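Local coordinates for protein nicotinate phosphoribosyltransferase (Vibrio cholerae, PDB 4HL7) that probably catalyses the formation of nicotinate ribonucleotide from nicotinate and phosphoribosyl diphosphate, coupled to ATP hydrolysis, on the route to NAD, at residues A73-L78 and S92-H97; H283-Y288 and Q310-D315; A386-Q391 and A404-R409. One frame throughout, in Å; residues are numbered along the deposited sequence.

Contact 1. Residues A73-L78 and S92-H97; sequences ADIHYL and SLRYFH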
loop_
_atom_site.group_PDB
_atom_site.type_symbol
_atom_site.label_atom_id
_atom_site.label_comp_id
_atom_site.label_asym_id
_atom_site.label_seq_id
_atom_site.Cartn_x
_atom_site.Cartn_y
_atom_site.Cartn_z
ATOM N N ALA A 73 18.401 8.030 16.084
ATOM C CA ALA A 73 17.282 7.444 16.751
ATOM C C ALA A 73 16.357 6.659 15.825
ATOM O O ALA A 73 15.784 5.655 16.258
ATOM C CB ALA A 73 16.480 8.487 17.516
ATOM N N ASP A 74 16.168 7.127 14.582
ATOM C CA ASP A 74 15.388 6.352 13.621
ATOM C C ASP A 74 16.101 5.052 13.344
ATOM O O ASP A 74 15.469 3.977 13.215
ATOM C CB ASP A 74 15.252 7.107 12.300
ATOM C CG ASP A 74 14.418 8.389 12.427
ATOM O OD1 ASP A 74 13.624 8.511 13.368
ATOM O OD2 ASP A 74 14.619 9.284 11.599
ATOM N N ILE A 75 17.409 5.145 13.151
ATOM C CA ILE A 75 18.214 3.960 12.797
ATOM C C ILE A 75 18.252 2.953 13.961
ATOM O O ILE A 75 18.121 1.707 13.736
ATOM C CB ILE A 75 19.627 4.326 12.317
ATOM C CG1 ILE A 75 19.546 5.277 11.105
ATOM C CG2 ILE A 75 20.396 3.075 11.869
ATOM C CD1 ILE A 75 18.945 4.661 9.866
ATOM N N HIS A 76 18.420 3.471 15.171
ATOM C CA HIS A 76 18.377 2.668 16.410
ATOM C C HIS A 76 17.041 1.969 16.492
ATOM O O HIS A 76 16.961 0.761 16.821
ATOM C CB HIS A 76 18.587 3.533 17.671
ATOM C CG HIS A 76 20.018 4.095 17.828
ATOM N ND1 HIS A 76 21.141 3.409 17.419
ATOM C CD2 HIS A 76 20.484 5.315 18.385
ATOM C CE1 HIS A 76 22.259 4.152 17.705
ATOM N NE2 HIS A 76 21.860 5.314 18.286
ATOM N N TYR A 77 15.961 2.686 16.170
ATOM C CA TYR A 77 14.623 2.069 16.199
ATOM C C TYR A 77 14.552 0.878 15.213
ATOM O O TYR A 77 14.120 -0.218 15.576
ATOM C CB TYR A 77 13.491 3.094 15.899
ATOM C CG TYR A 77 12.159 2.379 15.679
ATOM C CD1 TYR A 77 11.658 2.160 14.388
ATOM C CD2 TYR A 77 11.441 1.884 16.769
ATOM C CE1 TYR A 77 10.473 1.446 14.181
ATOM C CE2 TYR A 77 10.246 1.182 16.579
ATOM C CZ TYR A 77 9.768 0.972 15.291
ATOM O OH TYR A 77 8.598 0.283 15.108
ATOM N N LEU A 78 15.011 1.061 13.990
ATOM C CA LEU A 78 14.955 -0.042 13.053
ATOM C C LEU A 78 15.896 -1.190 13.449
ATOM O O LEU A 78 15.621 -2.359 13.177
ATOM C CB LEU A 78 15.332 0.411 11.637
ATOM C CG LEU A 78 14.331 1.428 11.022
ATOM C CD1 LEU A 78 14.874 1.825 9.652
ATOM C CD2 LEU A 78 12.951 0.781 10.896
ATOM N N SER A 92 24.025 2.594 5.613
ATOM C CA SER A 92 23.884 3.391 4.386
ATOM C C SER A 92 22.757 4.448 4.502
ATOM O O SER A 92 22.875 5.533 3.927
ATOM C CB SER A 92 23.791 2.510 3.120
ATOM O OG SER A 92 22.457 2.099 2.841
ATOM N N LEU A 93 21.718 4.176 5.305
ATOM C CA LEU A 93 20.617 5.208 5.556
ATOM C C LEU A 93 21.091 6.475 6.247
ATOM O O LEU A 93 20.496 7.558 6.083
ATOM C CB LEU A 93 19.506 4.600 6.351
ATOM C CG LEU A 93 18.774 3.545 5.583
ATOM C CD1 LEU A 93 17.463 3.322 6.370
ATOM C CD2 LEU A 93 18.389 4.074 4.173
ATOM N N ARG A 94 22.197 6.349 6.978
ATOM C CA ARG A 94 22.792 7.466 7.732
ATOM C C ARG A 94 23.179 8.651 6.852
ATOM O O ARG A 94 23.203 9.786 7.328
ATOM C CB ARG A 94 24.014 6.997 8.558
ATOM C CG ARG A 94 23.678 6.667 10.016
ATOM C CD ARG A 94 24.924 6.391 10.865
ATOM N NE ARG A 94 25.399 5.022 10.664
ATOM C CZ ARG A 94 25.102 4.002 11.467
ATOM N NH1 ARG A 94 24.330 4.211 12.540
ATOM N NH2 ARG A 94 25.582 2.776 11.205
ATOM N N TYR A 95 23.483 8.389 5.586
ATOM C CA TYR A 95 23.778 9.431 4.647
ATOM C C TYR A 95 22.641 9.642 3.617
ATOM O O TYR A 95 22.721 10.546 2.800
ATOM C CB TYR A 95 25.222 9.289 3.978
ATOM C CG TYR A 95 25.548 7.982 3.243
ATOM C CD1 TYR A 95 25.096 7.746 1.941
ATOM C CD2 TYR A 95 26.341 7.010 3.838
ATOM C CE1 TYR A 95 25.357 6.541 1.294
ATOM C CE2 TYR A 95 26.639 5.841 3.198
ATOM C CZ TYR A 95 26.157 5.607 1.929
ATOM O OH TYR A 95 26.408 4.446 1.323
ATOM N N PHE A 96 21.582 8.829 3.645
ATOM C CA PHE A 96 20.601 8.897 2.531
ATOM C C PHE A 96 19.740 10.179 2.588
ATOM O O PHE A 96 19.218 10.536 3.649
ATOM C CB PHE A 96 19.637 7.699 2.521
ATOM C CG PHE A 96 18.585 7.808 1.473
ATOM C CD1 PHE A 96 18.889 7.515 0.136
ATOM C CD2 PHE A 96 17.306 8.252 1.783
ATOM C CE1 PHE A 96 17.930 7.664 -0.846
ATOM C CE2 PHE A 96 16.354 8.393 0.781
ATOM C CZ PHE A 96 16.670 8.097 -0.524
ATOM N N HIS A 97 19.542 10.805 1.415
ATOM C CA HIS A 97 18.446 11.737 1.255
ATOM C C HIS A 97 17.904 11.814 -0.158
ATOM O O HIS A 97 18.527 11.335 -1.115
ATOM C CB HIS A 97 18.853 13.133 1.760
ATOM C CG HIS A 97 20.006 13.758 0.991
ATOM N ND1 HIS A 97 19.861 14.259 -0.260
ATOM C CD2 HIS A 97 21.318 14.048 1.383
ATOM C CE1 HIS A 97 21.039 14.807 -0.670
ATOM N NE2 HIS A 97 21.927 14.673 0.341
#
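Ile75 and Leu93 carry the apolar part of this meeting between helix 72-81 and helix 87-93. The two side chains cross obliquely, and the delta methyl of Ile75 does most of the touching: Ile75 CD1 lies 3.6 Å from Leu93 CB and also reaches Leu93 CD1, at 4.0 Å. With CG1 anti to the carbonyl carbon (chi1 -57°), the longer branch of Ile75 runs toward the leucine, while the shorter branch, CG2, turns to a different neighbour. One helical turn on, Leu78 adds a looser approach, its CD1 being 4.4 Å from Leu93 CD1. Branched aliphatic residues suit these buried positions because they fill the seam between the helices without bringing polar groups into it.

The two helices follow one another in the chain within the N-terminal domain of the nicotinate phosphoribosyltransferase family, and helix 21-33 lies against the same seam, its Met27 touching Leu93 as well as Phe96.

A mixed contact borders the apolar one. The chain of Arg94 bends at chi3 (-81°) and brings NH1 to 4.1 Å from Ile75 CG2, an oblique, purely van der Waals approach. An exposed arginine fits here, since its long chain can border the apolar pair while its charge stays at the surface.

Within 92-97, Phe96 N donates to Leu93 O at 3.0 Å, a backbone bond three residues back along the chain. On the other helix Asp74, buried beside Ile75, forms a salt bridge with Arg220 of helix 216-222.

Contact 2. Residues H283-Y288 and Q310-D315; sequences HLANAY and QQLGID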
loop_
_atom_site.group_PDB
_atom_site.type_symbol
_atom_site.label_atom_id
_atom_site.label_comp_id
_atom_site.label_asym_id
_atom_site.label_seq_id
_atom_site.Cartn_x
_atom_site.Cartn_y
_atom_site.Cartn_z
ATOM N N HIS A 283 7.630 -25.416 -1.843
ATOM C CA HIS A 283 8.738 -24.815 -1.082
ATOM C C HIS A 283 8.426 -23.350 -0.760
ATOM O O HIS A 283 8.566 -22.941 0.399
ATOM C CB HIS A 283 10.078 -25.068 -1.763
ATOM C CG HIS A 283 10.465 -26.575 -1.857
ATOM N ND1 HIS A 283 11.125 -27.088 -2.923
ATOM C CD2 HIS A 283 10.151 -27.656 -1.046
ATOM C CE1 HIS A 283 11.340 -28.394 -2.732
ATOM N NE2 HIS A 283 10.722 -28.757 -1.587
ATOM N N LEU A 284 7.824 -22.616 -1.702
ATOM C CA LEU A 284 7.488 -21.215 -1.490
ATOM C C LEU A 284 6.319 -21.093 -0.545
ATOM O O LEU A 284 6.283 -20.214 0.312
ATOM C CB LEU A 284 7.163 -20.523 -2.817
ATOM C CG LEU A 284 8.442 -20.273 -3.646
ATOM C CD1 LEU A 284 8.072 -19.846 -5.064
ATOM C CD2 LEU A 284 9.424 -19.305 -2.996
ATOM N N ALA A 285 5.338 -21.959 -0.716
ATOM C CA ALA A 285 4.095 -21.913 0.167
ATOM C C ALA A 285 4.402 -22.236 1.621
ATOM O O ALA A 285 3.725 -21.726 2.523
ATOM C CB ALA A 285 3.006 -22.845 -0.371
ATOM N N ASN A 286 5.406 -23.078 1.869
ATOM C CA ASN A 286 5.840 -23.345 3.226
ATOM C C ASN A 286 6.694 -22.224 3.790
ATOM O O ASN A 286 6.535 -21.843 4.923
ATOM C CB ASN A 286 6.614 -24.656 3.283
ATOM C CG ASN A 286 5.670 -25.858 3.486
ATOM O OD1 ASN A 286 4.890 -25.868 4.406
ATOM N ND2 ASN A 286 5.747 -26.851 2.604
ATOM N N ALA A 287 7.527 -21.638 2.959
ATOM C CA ALA A 287 8.384 -20.584 3.483
ATOM C C ALA A 287 7.595 -19.286 3.753
ATOM O O ALA A 287 7.862 -18.597 4.728
ATOM C CB ALA A 287 9.504 -20.296 2.482
ATOM N N TYR A 288 6.636 -18.956 2.887
ATOM C CA TYR A 288 5.853 -17.732 3.088
ATOM C C TYR A 288 4.891 -17.851 4.288
ATOM O O TYR A 288 4.326 -18.895 4.532
ATOM C CB TYR A 288 5.081 -17.391 1.798
ATOM C CG TYR A 288 5.903 -16.512 0.905
ATOM C CD1 TYR A 288 5.638 -15.151 0.825
ATOM C CD2 TYR A 288 6.944 -17.061 0.139
ATOM C CE1 TYR A 288 6.406 -14.320 0.015
ATOM C CE2 TYR A 288 7.752 -16.227 -0.660
ATOM C CZ TYR A 288 7.483 -14.861 -0.671
ATOM O OH TYR A 288 8.257 -14.015 -1.437
ATOM N N GLN A 310 -3.900 -27.117 1.068
ATOM C CA GLN A 310 -4.288 -28.508 1.370
ATOM C C GLN A 310 -3.753 -29.467 0.307
ATOM O O GLN A 310 -3.305 -30.549 0.671
ATOM C CB GLN A 310 -5.798 -28.612 1.544
ATOM C CG GLN A 310 -6.314 -27.835 2.747
ATOM C CD GLN A 310 -7.809 -27.824 2.826
ATOM O OE1 GLN A 310 -8.516 -27.782 1.800
ATOM N NE2 GLN A 310 -8.311 -27.842 4.022
ATOM N N GLN A 311 -3.760 -29.072 -0.977
ATOM C CA GLN A 311 -3.248 -29.896 -2.060
ATOM C C GLN A 311 -1.735 -30.111 -1.871
ATOM O O GLN A 311 -1.183 -31.153 -2.220
ATOM C CB GLN A 311 -3.530 -29.236 -3.435
ATOM C CG GLN A 311 -2.880 -29.978 -4.620
ATOM N N LEU A 312 -1.093 -29.119 -1.293
ATOM C CA LEU A 312 0.364 -29.152 -1.065
ATOM C C LEU A 312 0.716 -29.750 0.340
ATOM O O LEU A 312 1.896 -29.818 0.700
ATOM C CB LEU A 312 0.941 -27.735 -1.192
ATOM C CG LEU A 312 0.917 -27.087 -2.575
ATOM C CD1 LEU A 312 1.586 -25.741 -2.475
ATOM C CD2 LEU A 312 1.641 -27.965 -3.590
ATOM N N GLY A 313 -0.291 -30.174 1.101
ATOM C CA GLY A 313 -0.091 -30.810 2.416
ATOM C C GLY A 313 0.273 -29.820 3.504
ATOM O O GLY A 313 0.764 -30.199 4.523
ATOM N N ILE A 314 -0.049 -28.549 3.289
ATOM C CA ILE A 314 0.207 -27.468 4.271
ATOM C C ILE A 314 -1.066 -27.194 5.055
ATOM O O ILE A 314 -2.146 -27.198 4.518
ATOM C CB ILE A 314 0.670 -26.191 3.505
ATOM C CG1 ILE A 314 1.957 -26.509 2.729
ATOM C CG2 ILE A 314 0.812 -24.979 4.436
ATOM C CD1 ILE A 314 2.418 -25.397 1.816
ATOM N N ASP A 315 -0.942 -27.087 6.368
ATOM C CA ASP A 315 -2.064 -26.786 7.247
ATOM C C ASP A 315 -2.379 -25.261 7.191
ATOM O O ASP A 315 -1.564 -24.405 7.635
ATOM C CB ASP A 315 -1.706 -27.196 8.664
ATOM C CG ASP A 315 -2.829 -26.979 9.648
ATOM O OD1 ASP A 315 -3.887 -26.383 9.329
ATOM O OD2 ASP A 315 -2.663 -27.409 10.797
HETATM O O HOH W 1 3.998 -29.383 2.506
#
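Ala285 and Ile314 meet unusually closely, with Ala285 CB only 3.4 Å from Ile314 CD1, tighter than normal van der Waals contact. A side chain as small as alanine suits so near an approach, and the same methyl also touches Leu312 CD1 at 3.9 Å. Beside it, the amide of Asn286 lies against the ethyl branch of Ile314, Asn286 OD1 coming within 3.4 Å of Ile314 CG1. That branch points at the helix because CG1 stands anti to the carbonyl carbon (chi1 -60°).

A water supplies the polar link: it accepts from Asn286 ND2 at 3.1 Å and donates to Leu312 O at 2.8 Å. ND2 also makes a weak bond to Arg282 O one turn back.

Further out, Tyr309 packs on both Ala285 and Ile314, and Lys319 NZ bonds to the carbonyls of Asn286 and Tyr288. Gly313 closes helix 298-311 with a Schellman motif; its positive phi of 76° is readily adopted without a side chain. The contact thus sets helix 282-287, leading into strand 290-293, against the turn that leaves helix 298-311 toward strand 320-323, both ahead of the N-terminal ends of adjacent parallel strands, beside a beta-alpha-beta crossover of the TIM-barrel-like domain.

Contact 3. Residues A386-Q391 and A404-R409; sequences AKISDQ and ANLKRR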
loop_
_atom_site.group_PDB
_atom_site.type_symbol
_atom_site.label_atom_id
_atom_site.label_comp_id
_atom_site.label_asym_id
_atom_site.label_seq_id
_atom_site.Cartn_x
_atom_site.Cartn_y
_atom_site.Cartn_z
ATOM N N ALA A 386 3.616 -4.178 -15.835
ATOM C CA ALA A 386 2.129 -4.105 -15.767
ATOM C C ALA A 386 1.556 -4.854 -14.599
ATOM O O ALA A 386 2.151 -5.783 -14.102
ATOM C CB ALA A 386 1.502 -4.628 -17.028
ATOM N N LYS A 387 0.384 -4.402 -14.154
ATOM C CA LYS A 387 -0.386 -5.165 -13.201
ATOM C C LYS A 387 -1.694 -5.521 -13.867
ATOM O O LYS A 387 -2.324 -4.687 -14.520
ATOM C CB LYS A 387 -0.695 -4.357 -11.944
ATOM C CG LYS A 387 -1.489 -5.135 -10.921
ATOM C CD LYS A 387 -1.648 -4.295 -9.683
ATOM C CE LYS A 387 -2.881 -4.705 -8.943
ATOM N NZ LYS A 387 -3.251 -3.569 -8.062
ATOM N N ILE A 388 -2.136 -6.761 -13.690
ATOM C CA ILE A 388 -3.362 -7.172 -14.363
ATOM C C ILE A 388 -4.507 -7.161 -13.309
ATOM O O ILE A 388 -5.459 -6.397 -13.401
ATOM C CB ILE A 388 -3.197 -8.567 -15.026
ATOM C CG1 ILE A 388 -2.229 -8.457 -16.193
ATOM C CG2 ILE A 388 -4.530 -9.015 -15.663
ATOM C CD1 ILE A 388 -1.609 -9.748 -16.645
ATOM N N SER A 389 -4.326 -8.031 -12.331
ATOM C CA SER A 389 -5.165 -8.311 -11.131
ATOM C C SER A 389 -6.341 -9.268 -11.405
ATOM O O SER A 389 -6.566 -9.726 -12.543
ATOM C CB SER A 389 -5.632 -7.050 -10.369
ATOM O OG SER A 389 -6.922 -6.655 -10.897
ATOM N N ASP A 390 -7.113 -9.545 -10.358
ATOM C CA ASP A 390 -8.276 -10.430 -10.535
ATOM C C ASP A 390 -9.545 -9.675 -10.902
ATOM O O ASP A 390 -10.630 -10.292 -11.088
ATOM C CB ASP A 390 -8.471 -11.294 -9.319
ATOM C CG ASP A 390 -7.452 -12.440 -9.265
ATOM O OD1 ASP A 390 -7.208 -13.135 -10.327
ATOM O OD2 ASP A 390 -6.956 -12.673 -8.132
ATOM N N GLN A 391 -9.394 -8.351 -11.040
ATOM C CA GLN A 391 -10.385 -7.524 -11.745
ATOM C C GLN A 391 -9.798 -6.988 -13.079
ATOM O O GLN A 391 -9.141 -5.954 -13.088
ATOM C CB GLN A 391 -10.816 -6.387 -10.837
ATOM C CG GLN A 391 -11.646 -6.868 -9.666
ATOM C CD GLN A 391 -11.962 -5.751 -8.707
ATOM O OE1 GLN A 391 -11.643 -5.832 -7.512
ATOM N NE2 GLN A 391 -12.597 -4.694 -9.218
ATOM N N ALA A 404 -0.345 -7.084 -23.791
ATOM C CA ALA A 404 -0.909 -8.201 -24.579
ATOM C C ALA A 404 0.078 -9.416 -24.546
ATOM O O ALA A 404 -0.324 -10.575 -24.292
ATOM C CB ALA A 404 -1.241 -7.789 -26.012
ATOM N N ASN A 405 1.358 -9.140 -24.761
ATOM C CA ASN A 405 2.344 -10.212 -24.656
ATOM C C ASN A 405 2.424 -10.869 -23.266
ATOM O O ASN A 405 2.509 -12.098 -23.132
ATOM C CB ASN A 405 3.726 -9.656 -25.041
ATOM C CG ASN A 405 4.758 -10.732 -25.079
ATOM O OD1 ASN A 405 4.734 -11.600 -25.967
ATOM N ND2 ASN A 405 5.632 -10.712 -24.130
ATOM N N LEU A 406 2.385 -10.060 -22.243
ATOM C CA LEU A 406 2.434 -10.549 -20.858
ATOM C C LEU A 406 1.208 -11.456 -20.593
ATOM O O LEU A 406 1.323 -12.523 -19.984
ATOM C CB LEU A 406 2.428 -9.347 -19.872
ATOM C CG LEU A 406 2.367 -9.759 -18.401
ATOM C CD1 LEU A 406 3.693 -10.428 -17.984
ATOM C CD2 LEU A 406 2.131 -8.485 -17.554
ATOM N N LYS A 407 0.014 -11.040 -21.066
ATOM C CA LYS A 407 -1.176 -11.875 -20.870
ATOM C C LYS A 407 -0.955 -13.201 -21.602
ATOM O O LYS A 407 -1.197 -14.280 -21.018
ATOM C CB LYS A 407 -2.431 -11.160 -21.467
ATOM C CG LYS A 407 -2.898 -10.012 -20.545
ATOM C CD LYS A 407 -4.163 -9.388 -21.163
ATOM C CE LYS A 407 -4.662 -8.251 -20.252
ATOM N NZ LYS A 407 -5.735 -7.474 -20.988
ATOM N N ARG A 408 -0.481 -13.143 -22.845
ATOM C CA ARG A 408 -0.289 -14.370 -23.620
ATOM C C ARG A 408 0.673 -15.318 -22.880
ATOM O O ARG A 408 0.411 -16.525 -22.808
ATOM C CB ARG A 408 0.195 -14.075 -25.038
ATOM C CG ARG A 408 -0.893 -13.493 -25.907
ATOM C CD ARG A 408 -0.450 -13.472 -27.369
ATOM N NE ARG A 408 -0.828 -14.700 -28.024
ATOM C CZ ARG A 408 -2.081 -14.963 -28.400
ATOM N NH1 ARG A 408 -3.039 -14.050 -28.195
ATOM N NH2 ARG A 408 -2.381 -16.133 -28.978
ATOM N N ARG A 409 1.770 -14.798 -22.340
ATOM C CA ARG A 409 2.733 -15.668 -21.617
ATOM C C ARG A 409 2.103 -16.353 -20.401
ATOM O O ARG A 409 2.551 -17.444 -20.025
ATOM C CB ARG A 409 3.987 -14.904 -21.173
ATOM C CG ARG A 409 4.792 -14.249 -22.296
ATOM C CD ARG A 409 5.339 -15.128 -23.416
ATOM N NE ARG A 409 4.417 -15.878 -24.304
ATOM C CZ ARG A 409 3.768 -15.490 -25.397
ATOM N NH1 ARG A 409 3.079 -16.407 -26.059
ATOM N NH2 ARG A 409 3.784 -14.273 -25.878
#
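Ile388 reaches helix 400-409 from a loop with an uncommon backbone: the very next residue, Ser389, has a positive phi of 83° although it is not a glycine. The serine hydroxyl holds this bend from within. Ser389 OG donates to Ile388 O at 2.9 Å, arriving in the carbonyl plane on a lone pair, and accepts from Gln391 N at 3.0 Å with an N-H...O angle of 149°, which makes an ST turn. Serine suits the place because one small hydroxyl can give and take a bond at once.

The packing itself is apolar. Leu406 CD2 fits into the corner formed by Ala386 CB, at 3.9 Å, and Ile388 CD1, at 4.1 Å. CG of Leu406 stands anti to the backbone N (chi1 176°), and its CD2 branch then extends toward the loop. The side chains of Ile388 and Leu406 run alongside each other, pointing opposite ways. Ile388 CD1 also lies 4.1 Å from Lys407 CG, so the lysine lends only its aliphatic root while its extended chain carries the ammonium onward, an economical use of a long residue at a partly exposed position. Leu403, one turn earlier in the helix, packs on both Ala386 and Ile388.

Backbone bonding of Ile388 with Thr270, and bonds from Asp390 to Ser295 and Ile273, fix the loop to segments just beyond strands 265-267 and 290-293. Gln239 touches Leu406 and bonds to Ala386 N, while Lys387 packs on His232, unmodified here but predicted to become a phosphohistidine. The contact thus backs a loop at the C-terminal ends of the parallel strands, where TIM-barrel enzymes characteristically place their active sites.

From the N terminus the three contacts follow in series, none enclosing or crossing another, and each closes a short loop. Contact 1 joins two successive helices of the N-terminal domain, with 13 residues between its segments. Contact 2, in the TIM-barrel-like domain, spans a longer excursion that includes strand 290-293 and most of helix 298-311. Contact 3 then ties the loop after strand 383-384 to helix 400-409. Contacts 1 and 3 lie on opposite sides of the chain's centre, their own centres about 38 Å apart. Contacts 2 and 3 both belong to the TIM-barrel-like part of the chain, yet their nearest atoms remain about 16 Å apart: three separate local closures.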